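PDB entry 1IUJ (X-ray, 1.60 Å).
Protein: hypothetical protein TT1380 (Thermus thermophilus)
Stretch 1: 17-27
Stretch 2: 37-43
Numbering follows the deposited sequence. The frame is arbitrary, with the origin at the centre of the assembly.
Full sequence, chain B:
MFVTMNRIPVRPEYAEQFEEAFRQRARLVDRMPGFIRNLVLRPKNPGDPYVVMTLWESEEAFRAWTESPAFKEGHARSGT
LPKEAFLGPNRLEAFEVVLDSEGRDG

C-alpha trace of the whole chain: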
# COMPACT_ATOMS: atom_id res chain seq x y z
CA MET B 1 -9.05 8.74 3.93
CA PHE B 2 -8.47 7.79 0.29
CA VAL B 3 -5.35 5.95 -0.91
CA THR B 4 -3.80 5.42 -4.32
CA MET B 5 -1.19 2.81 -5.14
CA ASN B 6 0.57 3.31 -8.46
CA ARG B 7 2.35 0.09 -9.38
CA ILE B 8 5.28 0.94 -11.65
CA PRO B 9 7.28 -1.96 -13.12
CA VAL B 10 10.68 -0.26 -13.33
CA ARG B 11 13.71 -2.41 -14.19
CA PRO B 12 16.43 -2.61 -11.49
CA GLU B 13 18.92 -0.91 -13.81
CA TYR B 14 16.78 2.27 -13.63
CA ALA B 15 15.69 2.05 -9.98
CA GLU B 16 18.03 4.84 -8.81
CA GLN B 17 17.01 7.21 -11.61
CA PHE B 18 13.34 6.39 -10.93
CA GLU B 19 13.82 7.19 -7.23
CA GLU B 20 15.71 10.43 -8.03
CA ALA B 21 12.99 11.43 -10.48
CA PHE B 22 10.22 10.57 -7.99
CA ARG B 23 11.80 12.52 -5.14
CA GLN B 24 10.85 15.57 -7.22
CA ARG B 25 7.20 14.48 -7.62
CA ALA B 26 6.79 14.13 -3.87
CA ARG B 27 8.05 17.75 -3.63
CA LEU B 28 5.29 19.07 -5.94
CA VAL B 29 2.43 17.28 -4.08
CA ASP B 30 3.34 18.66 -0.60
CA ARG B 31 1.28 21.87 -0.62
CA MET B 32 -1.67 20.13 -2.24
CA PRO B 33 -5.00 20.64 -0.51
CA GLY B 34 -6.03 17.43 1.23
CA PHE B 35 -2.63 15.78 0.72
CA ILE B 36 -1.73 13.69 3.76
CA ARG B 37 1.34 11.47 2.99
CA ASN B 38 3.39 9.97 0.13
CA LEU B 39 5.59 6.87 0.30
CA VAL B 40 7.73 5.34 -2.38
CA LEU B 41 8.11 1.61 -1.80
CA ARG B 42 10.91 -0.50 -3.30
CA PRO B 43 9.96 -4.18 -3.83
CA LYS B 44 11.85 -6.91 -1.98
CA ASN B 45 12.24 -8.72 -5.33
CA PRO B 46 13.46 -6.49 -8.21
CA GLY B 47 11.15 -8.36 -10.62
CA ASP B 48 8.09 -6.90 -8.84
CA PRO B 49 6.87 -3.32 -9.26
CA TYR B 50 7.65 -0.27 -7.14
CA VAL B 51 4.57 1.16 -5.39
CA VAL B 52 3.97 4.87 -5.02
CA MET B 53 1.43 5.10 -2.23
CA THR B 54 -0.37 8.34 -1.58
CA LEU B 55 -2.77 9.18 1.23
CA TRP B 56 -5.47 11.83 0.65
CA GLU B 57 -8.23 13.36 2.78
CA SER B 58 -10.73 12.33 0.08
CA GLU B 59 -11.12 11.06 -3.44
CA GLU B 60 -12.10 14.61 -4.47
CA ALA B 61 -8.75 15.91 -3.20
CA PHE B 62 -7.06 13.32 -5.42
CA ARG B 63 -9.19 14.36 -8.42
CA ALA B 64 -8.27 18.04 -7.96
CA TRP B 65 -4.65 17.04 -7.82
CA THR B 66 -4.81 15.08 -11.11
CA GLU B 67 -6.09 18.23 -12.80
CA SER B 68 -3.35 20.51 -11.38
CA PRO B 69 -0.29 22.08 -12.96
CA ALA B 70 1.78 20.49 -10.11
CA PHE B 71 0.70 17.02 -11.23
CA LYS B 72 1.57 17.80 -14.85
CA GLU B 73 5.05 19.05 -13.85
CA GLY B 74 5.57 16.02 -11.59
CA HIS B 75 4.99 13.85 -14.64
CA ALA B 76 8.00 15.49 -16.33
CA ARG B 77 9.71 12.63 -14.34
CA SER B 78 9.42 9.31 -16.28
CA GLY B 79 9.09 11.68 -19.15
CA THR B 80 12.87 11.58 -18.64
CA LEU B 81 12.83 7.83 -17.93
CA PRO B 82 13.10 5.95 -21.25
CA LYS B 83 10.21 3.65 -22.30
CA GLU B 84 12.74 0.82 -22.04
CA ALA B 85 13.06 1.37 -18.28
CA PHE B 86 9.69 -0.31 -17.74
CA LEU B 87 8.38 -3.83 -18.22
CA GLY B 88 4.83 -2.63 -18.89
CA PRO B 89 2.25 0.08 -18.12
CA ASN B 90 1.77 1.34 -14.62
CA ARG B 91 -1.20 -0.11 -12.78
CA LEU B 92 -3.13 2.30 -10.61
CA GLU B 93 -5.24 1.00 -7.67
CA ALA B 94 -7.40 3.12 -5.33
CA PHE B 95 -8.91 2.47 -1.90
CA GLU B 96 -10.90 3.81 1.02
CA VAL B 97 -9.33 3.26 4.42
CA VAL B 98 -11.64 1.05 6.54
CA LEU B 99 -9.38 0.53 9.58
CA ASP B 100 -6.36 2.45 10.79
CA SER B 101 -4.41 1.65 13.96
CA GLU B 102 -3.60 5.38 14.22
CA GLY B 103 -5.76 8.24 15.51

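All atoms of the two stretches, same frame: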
# COMPACT_ATOMS: atom_id res chain seq x y z
N GLN B 17 17.50 6.08 -10.85
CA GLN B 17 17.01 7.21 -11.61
C GLN B 17 15.52 7.43 -11.34
O GLN B 17 15.08 8.58 -11.21
CB GLN B 17 17.28 7.04 -13.10
CG GLN B 17 17.10 8.34 -13.87
CD GLN B 17 16.89 8.13 -15.35
OE1 GLN B 17 17.27 7.10 -15.89
NE2 GLN B 17 16.25 9.10 -16.00
N PHE B 18 14.76 6.33 -11.26
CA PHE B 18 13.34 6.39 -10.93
C PHE B 18 13.17 7.05 -9.57
O PHE B 18 12.35 7.96 -9.42
CB PHE B 18 12.72 4.98 -10.92
CG PHE B 18 11.32 4.96 -10.39
CD1 PHE B 18 10.27 5.22 -11.23
CD2 PHE B 18 11.07 4.70 -9.03
CE1 PHE B 18 8.97 5.22 -10.77
CE2 PHE B 18 9.78 4.70 -8.54
CZ PHE B 18 8.71 4.97 -9.42
N GLU B 19 13.94 6.62 -8.58
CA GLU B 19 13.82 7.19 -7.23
C GLU B 19 14.16 8.69 -7.21
O GLU B 19 13.48 9.47 -6.54
CB GLU B 19 14.68 6.41 -6.23
CG GLU B 19 14.11 5.04 -5.88
CD GLU B 19 14.89 4.32 -4.80
OE1 GLU B 19 15.56 5.00 -3.96
OE2 GLU B 19 14.83 3.08 -4.76
N GLU B 20 15.20 9.06 -7.96
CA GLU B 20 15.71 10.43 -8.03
C GLU B 20 14.65 11.28 -8.69
O GLU B 20 14.31 12.36 -8.20
CB GLU B 20 17.00 10.48 -8.87
CG GLU B 20 18.14 11.35 -8.32
CD GLU B 20 19.51 11.04 -8.96
OE1 GLU B 20 20.42 11.92 -8.92
OE2 GLU B 20 19.69 9.93 -9.52
N ALA B 21 14.08 10.77 -9.78
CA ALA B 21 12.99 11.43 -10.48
C ALA B 21 11.75 11.56 -9.59
O ALA B 21 11.12 12.62 -9.54
CB ALA B 21 12.67 10.70 -11.79
N PHE B 22 11.39 10.50 -8.86
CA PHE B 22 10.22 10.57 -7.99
C PHE B 22 10.34 11.39 -6.69
O PHE B 22 9.33 11.77 -6.07
CB PHE B 22 9.60 9.22 -7.68
CG PHE B 22 8.17 9.34 -7.33
CD1 PHE B 22 7.18 8.94 -8.23
CD2 PHE B 22 7.80 9.97 -6.13
CE1 PHE B 22 5.85 9.12 -7.88
CE2 PHE B 22 6.46 10.17 -5.79
CZ PHE B 22 5.49 9.74 -6.67
N ARG B 23 11.57 11.63 -6.27
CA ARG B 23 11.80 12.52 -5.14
C ARG B 23 11.23 13.90 -5.49
O ARG B 23 10.62 14.58 -4.63
CB ARG B 23 13.30 12.58 -4.86
CG ARG B 23 13.70 13.45 -3.68
CD ARG B 23 15.15 13.26 -3.31
NE ARG B 23 15.32 12.54 -2.04
CZ ARG B 23 15.47 11.22 -1.90
NH1 ARG B 23 15.63 10.71 -0.67
NH2 ARG B 23 15.48 10.40 -2.95
N GLN B 24 11.40 14.30 -6.74
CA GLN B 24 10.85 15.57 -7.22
C GLN B 24 9.32 15.63 -7.23
O GLN B 24 8.74 16.65 -6.90
CB GLN B 24 11.44 15.94 -8.57
CG GLN B 24 12.67 16.81 -8.43
CD GLN B 24 13.84 16.30 -9.23
OE1 GLN B 24 14.15 16.85 -10.29
NE2 GLN B 24 14.49 15.25 -8.73
N ARG B 25 8.66 14.53 -7.59
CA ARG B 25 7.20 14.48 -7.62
C ARG B 25 6.61 14.61 -6.23
O ARG B 25 5.58 15.27 -6.05
CB ARG B 25 6.72 13.18 -8.25
CG ARG B 25 6.80 13.16 -9.74
CD ARG B 25 6.27 11.88 -10.35
NE ARG B 25 4.93 11.49 -9.89
CZ ARG B 25 4.06 10.83 -10.65
NH1 ARG B 25 4.43 10.56 -11.89
NH2 ARG B 25 2.84 10.47 -10.20
N ALA B 26 7.27 14.02 -5.23
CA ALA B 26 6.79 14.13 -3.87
C ALA B 26 6.89 15.61 -3.45
O ALA B 26 6.06 16.07 -2.71
CB ALA B 26 7.58 13.23 -2.92
N ARG B 27 7.90 16.33 -3.94
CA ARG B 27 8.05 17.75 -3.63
C ARG B 27 6.85 18.59 -4.13
O ARG B 27 6.37 19.47 -3.42
CB ARG B 27 9.37 18.31 -4.18
CG ARG B 27 10.57 17.96 -3.29
CD ARG B 27 11.92 18.12 -3.96
NE ARG B 27 12.54 19.43 -3.74
CZ ARG B 27 12.83 20.31 -4.70
NH1 ARG B 27 13.41 21.46 -4.38
NH2 ARG B 27 12.55 20.04 -5.98
N ARG B 37 0.04 12.17 2.91
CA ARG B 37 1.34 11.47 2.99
C ARG B 37 1.66 10.77 1.68
O ARG B 37 0.75 10.32 1.01
CB ARG B 37 1.35 10.46 4.13
CG ARG B 37 2.68 9.83 4.47
CD ARG B 37 2.57 9.01 5.69
NE ARG B 37 3.87 8.52 6.14
CZ ARG B 37 4.01 7.74 7.19
NH1 ARG B 37 2.94 7.36 7.88
NH2 ARG B 37 5.22 7.31 7.53
N ASN B 38 2.95 10.73 1.31
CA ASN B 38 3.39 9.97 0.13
C ASN B 38 4.52 9.04 0.53
O ASN B 38 5.44 9.45 1.22
CB ASN B 38 3.87 10.92 -0.99
CG ASN B 38 4.29 10.19 -2.26
OD1 ASN B 38 5.49 10.07 -2.57
ND2 ASN B 38 3.32 9.72 -3.02
N LEU B 39 4.48 7.80 0.06
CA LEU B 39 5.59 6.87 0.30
C LEU B 39 5.98 6.23 -1.00
O LEU B 39 5.12 5.89 -1.82
CB LEU B 39 5.22 5.81 1.33
CG LEU B 39 4.80 6.33 2.70
CD1 LEU B 39 3.29 6.55 2.81
CD2 LEU B 39 5.30 5.39 3.76
N VAL B 40 7.28 6.10 -1.24
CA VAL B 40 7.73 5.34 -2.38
C VAL B 40 8.33 4.05 -1.83
O VAL B 40 9.18 4.06 -0.93
CB VAL B 40 8.77 6.11 -3.21
CG1 VAL B 40 9.17 5.28 -4.45
CG2 VAL B 40 8.25 7.54 -3.59
N LEU B 41 7.86 2.94 -2.37
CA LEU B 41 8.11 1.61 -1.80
C LEU B 41 8.86 0.75 -2.81
O LEU B 41 8.38 0.46 -3.90
CB LEU B 41 6.77 0.96 -1.43
CG LEU B 41 5.89 1.69 -0.45
CD1 LEU B 41 4.60 0.92 -0.25
CD2 LEU B 41 6.57 1.90 0.91
N ARG B 42 10.09 0.36 -2.45
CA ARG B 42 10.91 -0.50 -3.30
C ARG B 42 10.59 -1.97 -3.01
O ARG B 42 10.56 -2.34 -1.82
CB ARG B 42 12.41 -0.27 -3.01
CG ARG B 42 13.36 -1.06 -3.92
CD ARG B 42 14.83 -0.87 -3.53
NE ARG B 42 15.05 -1.27 -2.15
CZ ARG B 42 15.96 -0.73 -1.35
NH1 ARG B 42 16.77 0.24 -1.80
NH2 ARG B 42 16.07 -1.15 -0.10
N PRO B 43 10.35 -2.78 -4.04
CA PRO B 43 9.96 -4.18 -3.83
C PRO B 43 11.12 -4.99 -3.27
O PRO B 43 12.27 -4.71 -3.57
CB PRO B 43 9.61 -4.66 -5.24
CG PRO B 43 10.52 -3.79 -6.17
CD PRO B 43 10.46 -2.45 -5.48

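The helix 17-27 runs alongside the strand 37-43, nearly antiparallel to it, the two N-to-C directions making an angle of 171° and the axes coming within 9.7 Å. The contact is small, burying 250 Å² in all; no hydrogen bond spans it, and the closest contacts are all between side chains.

V40 gives up the most surface, 65 Å². Its CA-to-CB bond points toward the helix, and with chi1 at -177° (t) its two methyl groups reach different phenylalanines. CG2 lies 3.5 Å from CD2 of F22, while CG1 lies 4.2 Å from CE2 of F18. The second approach is at the edge of the F18 ring, near its plane; the first is oblique to the F22 ring. F18 and F22 are one helical turn apart, and the backbone hydrogen bond from F22 N to F18 O (2.8 Å) belongs to the turn that sets both side chains toward the strand. Both have chi1 in the t well.

F22, covered over 46 Å², also bridges two strand residues: besides V40, it meets N38, whose OD1 is 3.4 Å from F22 CE2. N38 itself loses 43 Å². The same OD1 lies 3.8 Å from CB of A26, so the amide oxygen meets carbon atoms of two residues one helical turn apart, while ND2 is hydrogen-bonded elsewhere in the structure. The backbone comes closest here too, with the CA atoms of A26 and N38 6.7 Å apart, against 8.0 Å between those of E19 and V40.

The strand alternates: N38 and V40 point toward the helix, while L39 and L41 point away and lose no area to it. Beyond V40, E19 extends its end nearer the strand, placing OE2 4.1 Å from R42 CD and 4.5 Å from R42 NH1. These opposite charges are near each other, but beyond salt-bridge range.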